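Local coordinates for BtGH115A (Bacteroides thetaiotaomicron, PDB 5BY3), which is a family GH115 4-O-methyl-alpha-glucuronidase that removes alpha-linked 4-O-methyl-glucuronic acid from decorated arabinogalactans, at residues W397-D402 with T504-E508; I342-E346 with Y391-Y396; H494-F500 with V736-Q740. All coordinates share one frame. Numbering follows the deposited sequence.

Interaction 1. Residues W397-D402 with T504-E508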
# COMPACT_ATOMS: atom_id res chain seq x y z
N TRP A 397 -2.46 12.06 3.49
CA TRP A 397 -2.90 13.35 4.07
C TRP A 397 -3.28 14.23 2.89
O TRP A 397 -2.44 14.50 2.06
CB TRP A 397 -1.76 13.96 4.91
CG TRP A 397 -1.81 15.47 5.19
CD1 TRP A 397 -2.73 16.39 4.74
CD2 TRP A 397 -0.88 16.20 5.97
NE1 TRP A 397 -2.44 17.64 5.20
CE2 TRP A 397 -1.30 17.57 5.95
CE3 TRP A 397 0.27 15.85 6.70
CZ2 TRP A 397 -0.61 18.58 6.64
CZ3 TRP A 397 0.98 16.87 7.39
CH2 TRP A 397 0.53 18.22 7.36
N GLY A 398 -4.54 14.64 2.81
CA GLY A 398 -5.00 15.48 1.71
C GLY A 398 -6.49 15.46 1.50
O GLY A 398 -7.21 14.97 2.35
N ARG A 399 -6.91 16.00 0.35
CA ARG A 399 -8.30 16.16 -0.04
C ARG A 399 -8.77 14.94 -0.83
O ARG A 399 -7.97 14.31 -1.52
CB ARG A 399 -8.44 17.36 -0.99
CG ARG A 399 -7.80 17.13 -2.37
CD ARG A 399 -7.83 18.37 -3.21
NE ARG A 399 -6.92 19.34 -2.64
CZ ARG A 399 -6.73 20.58 -3.09
NH1 ARG A 399 -7.39 21.05 -4.15
NH2 ARG A 399 -5.87 21.33 -2.46
N PRO A 400 -10.07 14.61 -0.77
CA PRO A 400 -11.09 15.28 0.09
C PRO A 400 -10.95 15.01 1.61
O PRO A 400 -11.54 15.74 2.41
CB PRO A 400 -12.39 14.68 -0.43
CG PRO A 400 -11.99 13.28 -0.84
CD PRO A 400 -10.62 13.43 -1.47
N HIS A 401 -10.22 13.98 2.04
CA HIS A 401 -10.02 13.74 3.50
C HIS A 401 -8.81 12.82 3.78
O HIS A 401 -8.64 11.85 3.06
CB HIS A 401 -11.32 13.19 4.14
CG HIS A 401 -11.33 13.27 5.62
ND1 HIS A 401 -10.52 12.49 6.41
CD2 HIS A 401 -12.02 14.09 6.46
CE1 HIS A 401 -10.70 12.82 7.68
NE2 HIS A 401 -11.61 13.78 7.74
N ASP A 402 -8.01 13.08 4.82
CA ASP A 402 -6.92 12.15 5.24
C ASP A 402 -7.49 10.77 5.63
O ASP A 402 -8.56 10.69 6.26
CB ASP A 402 -6.14 12.57 6.48
CG ASP A 402 -5.77 14.07 6.56
OD1 ASP A 402 -6.10 14.89 5.66
OD2 ASP A 402 -5.14 14.42 7.62
N THR A 504 -17.01 15.06 6.46
CA THR A 504 -16.36 16.37 6.46
C THR A 504 -15.33 16.38 5.31
O THR A 504 -15.08 15.35 4.69
CB THR A 504 -15.59 16.64 7.79
OG1 THR A 504 -14.71 15.55 8.06
CG2 THR A 504 -16.53 16.79 8.98
N ARG A 505 -14.76 17.53 5.01
CA ARG A 505 -13.67 17.61 4.04
C ARG A 505 -12.47 18.35 4.60
O ARG A 505 -12.58 19.11 5.57
CB ARG A 505 -14.15 18.15 2.68
CG ARG A 505 -14.38 17.00 1.73
CD ARG A 505 -15.72 17.01 1.04
NE ARG A 505 -15.68 17.90 -0.10
CZ ARG A 505 -16.39 17.76 -1.22
NH1 ARG A 505 -17.21 16.71 -1.39
NH2 ARG A 505 -16.27 18.66 -2.17
N GLU A 506 -11.32 18.05 4.01
CA GLU A 506 -10.06 18.72 4.29
C GLU A 506 -9.60 19.45 3.03
O GLU A 506 -10.04 19.11 1.93
CB GLU A 506 -9.01 17.73 4.78
CG GLU A 506 -9.10 17.44 6.26
CD GLU A 506 -8.91 18.68 7.15
OE1 GLU A 506 -7.93 19.43 7.01
OE2 GLU A 506 -9.75 18.90 8.03
N GLU A 507 -8.76 20.47 3.23
CA GLU A 507 -8.29 21.41 2.20
C GLU A 507 -9.35 22.11 1.35
O GLU A 507 -9.08 22.48 0.21
CB GLU A 507 -7.21 20.77 1.32
CG GLU A 507 -6.03 20.28 2.15
CD GLU A 507 -5.03 19.49 1.32
OE1 GLU A 507 -5.28 19.28 0.10
OE2 GLU A 507 -3.99 19.09 1.91
N GLU A 508 -10.52 22.35 1.92
CA GLU A 508 -11.61 22.99 1.17
C GLU A 508 -11.71 24.50 1.27
O GLU A 508 -12.53 25.09 0.53
CB GLU A 508 -12.96 22.41 1.57
CG GLU A 508 -13.36 21.12 0.90
CD GLU A 508 -13.60 21.22 -0.59
OE1 GLU A 508 -13.91 22.30 -1.11
OE2 GLU A 508 -13.47 20.18 -1.24
O HOH W 1 -12.59 15.81 9.62
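Residues 397-402 lie in the loop after the seventh strand of the TIM-barrel domain and pack against loop 504-508, between two helices. Gly398's backbone angles would jam a side chain against the preceding carbonyl. A cis peptide before Pro400 kinks the loop, and Glu506 N donates to Pro400 O (2.8 Å). Pro400 packs on Trp732, Val736 and Leu737 of helix 730-738, joining this barrel loop to the C-terminal region. Arg399 (p, t, p) curls so that its NE meets Glu507 OE1 at 3.2 Å in a salt bridge; Arg399 NH2 bonds it weakly. Glu507, left-handed in its backbone and extended (m, t), brings OE2 to 3.8 Å from Gly398 CA. Glu506 folds back (m, m), its carboxylate leading away to Arg620 and Arg514. Arg505 bridges Glu508 and turns to Glu730 and Glu734 of that helix. Asp402 OD1 accepts from Gly398 N (3.3 Å) and pairs with Arg620. His401 ND1 donates to Asp402 O (2.7 Å), and a water lies 2.9 Å from His401 NE2 and 2.6 Å from Thr504 OG1.

Interaction 2. Residues I342-E346 with Y391-Y396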
# COMPACT_ATOMS: atom_id res chain seq x y z
N ILE A 342 9.07 11.12 -11.42
CA ILE A 342 7.77 10.86 -10.78
C ILE A 342 6.79 11.99 -11.05
O ILE A 342 6.83 12.99 -10.33
CB ILE A 342 7.88 10.61 -9.25
CG1 ILE A 342 9.04 9.66 -8.97
CG2 ILE A 342 6.57 10.01 -8.69
CD1 ILE A 342 9.54 9.75 -7.56
N PRO A 343 5.94 11.85 -12.09
CA PRO A 343 4.89 12.85 -12.38
C PRO A 343 3.60 12.65 -11.52
O PRO A 343 2.59 12.08 -11.95
CB PRO A 343 4.66 12.70 -13.89
CG PRO A 343 5.03 11.28 -14.19
CD PRO A 343 5.94 10.77 -13.09
N TYR A 344 3.72 13.10 -10.27
CA TYR A 344 2.69 13.07 -9.26
C TYR A 344 1.99 14.43 -9.27
O TYR A 344 2.64 15.47 -9.54
CB TYR A 344 3.37 12.81 -7.91
CG TYR A 344 2.51 12.85 -6.69
CD1 TYR A 344 1.47 11.94 -6.50
CD2 TYR A 344 2.76 13.78 -5.69
CE1 TYR A 344 0.68 11.97 -5.34
CE2 TYR A 344 1.99 13.83 -4.53
CZ TYR A 344 0.95 12.93 -4.35
OH TYR A 344 0.20 13.00 -3.17
N LYS A 345 0.69 14.43 -8.94
CA LYS A 345 -0.16 15.65 -8.92
C LYS A 345 0.03 16.47 -10.23
O LYS A 345 -0.16 15.88 -11.30
CB LYS A 345 0.01 16.45 -7.61
CG LYS A 345 -0.56 15.77 -6.35
CD LYS A 345 -0.66 16.75 -5.18
CE LYS A 345 -1.62 16.29 -4.09
NZ LYS A 345 -0.98 15.78 -2.84
N GLU A 346 0.47 17.74 -10.16
CA GLU A 346 0.47 18.66 -11.34
C GLU A 346 1.58 18.35 -12.36
O GLU A 346 1.56 18.88 -13.48
CB GLU A 346 0.57 20.13 -10.90
CG GLU A 346 2.00 20.65 -10.62
CD GLU A 346 2.68 19.99 -9.41
OE1 GLU A 346 1.99 19.62 -8.43
OE2 GLU A 346 3.93 19.86 -9.40
N TYR A 391 3.87 4.59 -7.72
CA TYR A 391 3.83 5.09 -6.38
C TYR A 391 2.36 5.01 -5.99
O TYR A 391 1.53 5.72 -6.56
CB TYR A 391 4.34 6.53 -6.34
CG TYR A 391 4.12 7.28 -5.03
CD1 TYR A 391 4.34 6.66 -3.76
CD2 TYR A 391 3.73 8.62 -5.04
CE1 TYR A 391 4.14 7.37 -2.56
CE2 TYR A 391 3.53 9.33 -3.84
CZ TYR A 391 3.72 8.71 -2.61
OH TYR A 391 3.51 9.43 -1.45
N TYR A 392 2.08 4.13 -5.01
CA TYR A 392 0.73 3.77 -4.54
C TYR A 392 0.54 4.16 -3.07
O TYR A 392 1.51 4.14 -2.31
CB TYR A 392 0.52 2.27 -4.70
CG TYR A 392 -0.94 1.79 -4.75
CD1 TYR A 392 -1.64 1.76 -5.95
CD2 TYR A 392 -1.59 1.32 -3.61
CE1 TYR A 392 -2.96 1.30 -6.00
CE2 TYR A 392 -2.89 0.86 -3.65
CZ TYR A 392 -3.57 0.85 -4.86
OH TYR A 392 -4.85 0.40 -4.93
N HIS A 393 -0.70 4.50 -2.69
CA HIS A 393 -1.02 4.93 -1.34
C HIS A 393 -1.91 3.95 -0.59
O HIS A 393 -2.97 3.61 -1.09
CB HIS A 393 -1.74 6.29 -1.34
CG HIS A 393 -0.85 7.46 -1.58
ND1 HIS A 393 -0.42 7.82 -2.85
CD2 HIS A 393 -0.33 8.38 -0.74
CE1 HIS A 393 0.34 8.90 -2.76
NE2 HIS A 393 0.40 9.26 -1.49
N VAL A 394 -1.48 3.51 0.59
CA VAL A 394 -2.42 2.90 1.58
C VAL A 394 -2.61 3.82 2.80
O VAL A 394 -3.28 3.48 3.76
CB VAL A 394 -2.05 1.46 2.02
CG1 VAL A 394 -2.14 0.47 0.85
CG2 VAL A 394 -0.69 1.41 2.70
N SER A 395 -2.04 5.02 2.70
CA SER A 395 -2.17 6.07 3.71
C SER A 395 -2.05 7.46 3.05
O SER A 395 -1.33 7.62 2.07
CB SER A 395 -1.13 5.87 4.81
OG SER A 395 -1.16 6.94 5.72
N TYR A 396 -2.76 8.46 3.55
CA TYR A 396 -2.66 9.76 2.90
C TYR A 396 -3.10 10.92 3.74
O TYR A 396 -4.00 10.81 4.57
CB TYR A 396 -3.48 9.72 1.61
CG TYR A 396 -3.51 10.98 0.82
CD1 TYR A 396 -2.37 11.43 0.18
CD2 TYR A 396 -4.69 11.71 0.68
CE1 TYR A 396 -2.38 12.61 -0.57
CE2 TYR A 396 -4.73 12.86 -0.10
CZ TYR A 396 -3.56 13.32 -0.71
OH TYR A 396 -3.57 14.44 -1.51
O HOH W 2 1.97 11.45 -0.80
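A single lysine amine sits between two tyrosine hydroxyls here: Lys345 NZ donates to Tyr344 OH (3.0 Å) in its own loop and across the contact to Tyr396 OH (3.2 Å). Residues 342-346 follow strand 339-341, and 391-396 form the end of strand 388-393 and its exit, so the contact lies at the C-terminal mouth of the TIM barrel, with strand 362-366 between the two. Pro343 centres an inverse gamma turn just before Tyr344, whose side chain points toward the second segment. There the edge of Tyr391 meets the face of Tyr344 in a T-shaped stack, centroids 5.6 Å apart and planes at 66°, while Tyr344 CE1 lies 4.0 Å from His393 CE1. Strand alternation turns Tyr391 and His393 toward this loop and leaves Tyr392 packed on helix 411-423. A water links Tyr391 OH (2.6 Å) with His393 NE2 (2.8 Å) and reaches Tyr344 OH weakly (3.3 Å); Tyr391 OH also bonds Asn433. Aromatic rings topped by hydroxyls, an imidazole and a cationic amine thus make a polar, hydrated lining at the C-terminal end of the barrel, where the active sites of TIM barrels lie.

Interaction 3. Residues H494-F500 with V736-Q740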
# COMPACT_ATOMS: atom_id res chain seq x y z
N HIS A 494 -14.60 0.10 2.92
CA HIS A 494 -14.66 0.46 1.50
C HIS A 494 -15.87 1.35 1.28
O HIS A 494 -15.83 2.34 0.54
CB HIS A 494 -14.74 -0.83 0.68
CG HIS A 494 -14.71 -0.65 -0.81
ND1 HIS A 494 -13.54 -0.51 -1.52
CD2 HIS A 494 -15.71 -0.68 -1.74
CE1 HIS A 494 -13.82 -0.42 -2.82
NE2 HIS A 494 -15.13 -0.54 -2.98
N ILE A 495 -16.96 1.02 1.95
CA ILE A 495 -18.19 1.77 1.86
C ILE A 495 -17.99 3.17 2.44
O ILE A 495 -18.43 4.17 1.89
CB ILE A 495 -19.33 0.97 2.54
CG1 ILE A 495 -19.66 -0.22 1.62
CG2 ILE A 495 -20.56 1.83 2.81
CD1 ILE A 495 -20.64 -1.25 2.14
N ARG A 496 -17.28 3.24 3.55
CA ARG A 496 -16.92 4.49 4.16
C ARG A 496 -15.92 4.16 5.24
O ARG A 496 -16.22 3.41 6.17
CB ARG A 496 -18.14 5.16 4.74
CG ARG A 496 -17.90 6.63 4.98
CD ARG A 496 -18.43 7.45 3.82
NE ARG A 496 -18.12 8.87 4.03
CZ ARG A 496 -18.39 9.85 3.17
NH1 ARG A 496 -18.99 9.56 2.01
NH2 ARG A 496 -18.04 11.10 3.46
N LYS A 497 -14.71 4.66 5.05
CA LYS A 497 -13.63 4.54 6.01
C LYS A 497 -14.00 5.17 7.35
O LYS A 497 -14.81 6.10 7.40
CB LYS A 497 -12.40 5.23 5.45
CG LYS A 497 -11.74 4.49 4.30
CD LYS A 497 -10.38 5.05 3.89
CE LYS A 497 -9.42 3.97 3.37
NZ LYS A 497 -9.70 3.37 2.03
N PRO A 498 -13.44 4.66 8.45
CA PRO A 498 -13.63 5.31 9.75
C PRO A 498 -13.43 6.83 9.74
O PRO A 498 -14.31 7.55 10.21
CB PRO A 498 -12.57 4.66 10.62
CG PRO A 498 -12.57 3.25 10.10
CD PRO A 498 -12.71 3.38 8.61
N GLU A 499 -12.32 7.28 9.16
CA GLU A 499 -11.97 8.67 9.04
C GLU A 499 -12.92 9.48 8.19
O GLU A 499 -13.01 10.67 8.42
CB GLU A 499 -10.54 8.82 8.49
CG GLU A 499 -9.46 8.21 9.36
CD GLU A 499 -9.12 6.78 8.98
OE1 GLU A 499 -10.03 6.14 8.42
OE2 GLU A 499 -7.97 6.28 9.24
N PHE A 500 -13.66 8.87 7.26
CA PHE A 500 -14.72 9.56 6.46
C PHE A 500 -16.15 9.62 7.09
O PHE A 500 -17.10 10.15 6.48
CB PHE A 500 -14.86 9.00 5.02
CG PHE A 500 -13.56 8.77 4.29
CD1 PHE A 500 -12.36 9.39 4.66
CD2 PHE A 500 -13.55 7.91 3.16
CE1 PHE A 500 -11.16 9.11 3.96
CE2 PHE A 500 -12.38 7.66 2.43
CZ PHE A 500 -11.17 8.27 2.84
N VAL A 736 -14.05 9.04 -4.49
CA VAL A 736 -13.07 8.32 -3.67
C VAL A 736 -13.47 8.15 -2.19
O VAL A 736 -13.00 7.25 -1.53
CB VAL A 736 -11.68 8.96 -3.77
CG1 VAL A 736 -11.15 8.84 -5.19
CG2 VAL A 736 -11.69 10.42 -3.32
N LEU A 737 -14.33 9.03 -1.67
CA LEU A 737 -14.84 8.90 -0.32
C LEU A 737 -15.75 7.67 -0.15
O LEU A 737 -15.73 7.02 0.90
CB LEU A 737 -15.62 10.17 0.10
CG LEU A 737 -14.85 11.44 0.55
CD1 LEU A 737 -15.75 12.67 0.76
CD2 LEU A 737 -13.99 11.24 1.80
N ARG A 738 -16.56 7.38 -1.18
CA ARG A 738 -17.57 6.33 -1.14
C ARG A 738 -17.16 5.09 -1.95
O ARG A 738 -17.87 4.09 -1.97
CB ARG A 738 -18.94 6.86 -1.62
CG ARG A 738 -18.98 7.16 -3.09
CD ARG A 738 -20.15 8.00 -3.50
NE ARG A 738 -19.88 8.38 -4.86
CZ ARG A 738 -20.38 9.45 -5.48
NH1 ARG A 738 -21.25 10.27 -4.87
NH2 ARG A 738 -20.00 9.68 -6.73
N ASN A 739 -16.01 5.19 -2.61
CA ASN A 739 -15.52 4.19 -3.56
C ASN A 739 -16.61 3.72 -4.56
O ASN A 739 -16.68 2.54 -4.90
CB ASN A 739 -14.88 3.01 -2.83
CG ASN A 739 -13.56 3.39 -2.22
OD1 ASN A 739 -12.57 3.70 -2.92
ND2 ASN A 739 -13.53 3.41 -0.89
N GLN A 740 -17.44 4.64 -5.03
CA GLN A 740 -18.25 4.36 -6.21
C GLN A 740 -18.40 5.60 -7.05
O GLN A 740 -18.70 6.69 -6.50
CB GLN A 740 -19.67 3.88 -5.84
CG GLN A 740 -19.77 2.58 -5.09
CD GLN A 740 -21.19 2.13 -4.91
OE1 GLN A 740 -22.06 2.92 -4.58
NE2 GLN A 740 -21.44 0.86 -5.15
O HOH W 3 -16.98 -0.11 -5.06
O HOH W 4 -14.46 4.96 2.11
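The C-terminal end of helix 476-495 meets that of helix 730-738, so the contact ties a helix that follows the last barrel strand in the chain to the beta-rich C-terminal region. Along the second segment, Val736 contributes mostly backbone: its O lies 4.0 Å from Phe500 CE2. Leu737 CD2 sits over the face of the Phe500 ring, 3.6 Å from the centroid in a CH-pi contact, and Leu737 CB lies over one face of the Arg496 guanidinium. That guanidinium is held by Phe500 O, which accepts from Arg496 NE at 2.9 Å and from Arg496 NH2 at 3.3 Å. Leu737 O receives a hydrogen bond from a water (2.7 Å) that in turn accepts from Lys497 N (3.0 Å). Arg738 closes the helix; CA is 3.8 Å from Ile495 O, but the side chain leads away, and NE bonds Gln740 O at 2.6 Å. Asn739 leaves helical angles with positive phi and points its side chain toward the first helix. Asn739 ND2 donates to His494 O (2.9 Å, 170°), Asn739 CB lies over the face of the His494 ring, 3.7 Å from its centroid, as a CH-pi contact, and Asn739 OD1 bonds Tyr372 OH. A second water joins His494 NE2 (2.8 Å) to Asn739 O (2.7 Å). Gln740 turns into strand 741-748, with its amide bonded to Arg695, Gln770 and Asp769. Both helix ends present carbonyls to the junction, and the Asn739 amide and the waters supply donors to them, so the join combines polar pairing with apolar packing of Leu737.

From the N terminus, interaction 2 closes first, bringing residues 342-346 to 391-396 and so linking the loops at the C-terminal ends of the fifth and seventh barrel strands, across the sixth. Interaction 1 opens at the next residue, Trp397, and its loop turns back so that Asp402 CB lies 3.4 Å from Tyr396 O. Before it closes at 504-508, interaction 3 opens at 494-500, to close only at 736-740; interactions 1 and 3 therefore cross, whereas interaction 2 precedes both. The crossed pair touch: Pro400 CG lies 3.7 Å from Leu737 CG. Together the three lead from the barrel mouth, through the end of helix 476-495 and the loop after it, to the C-terminal region.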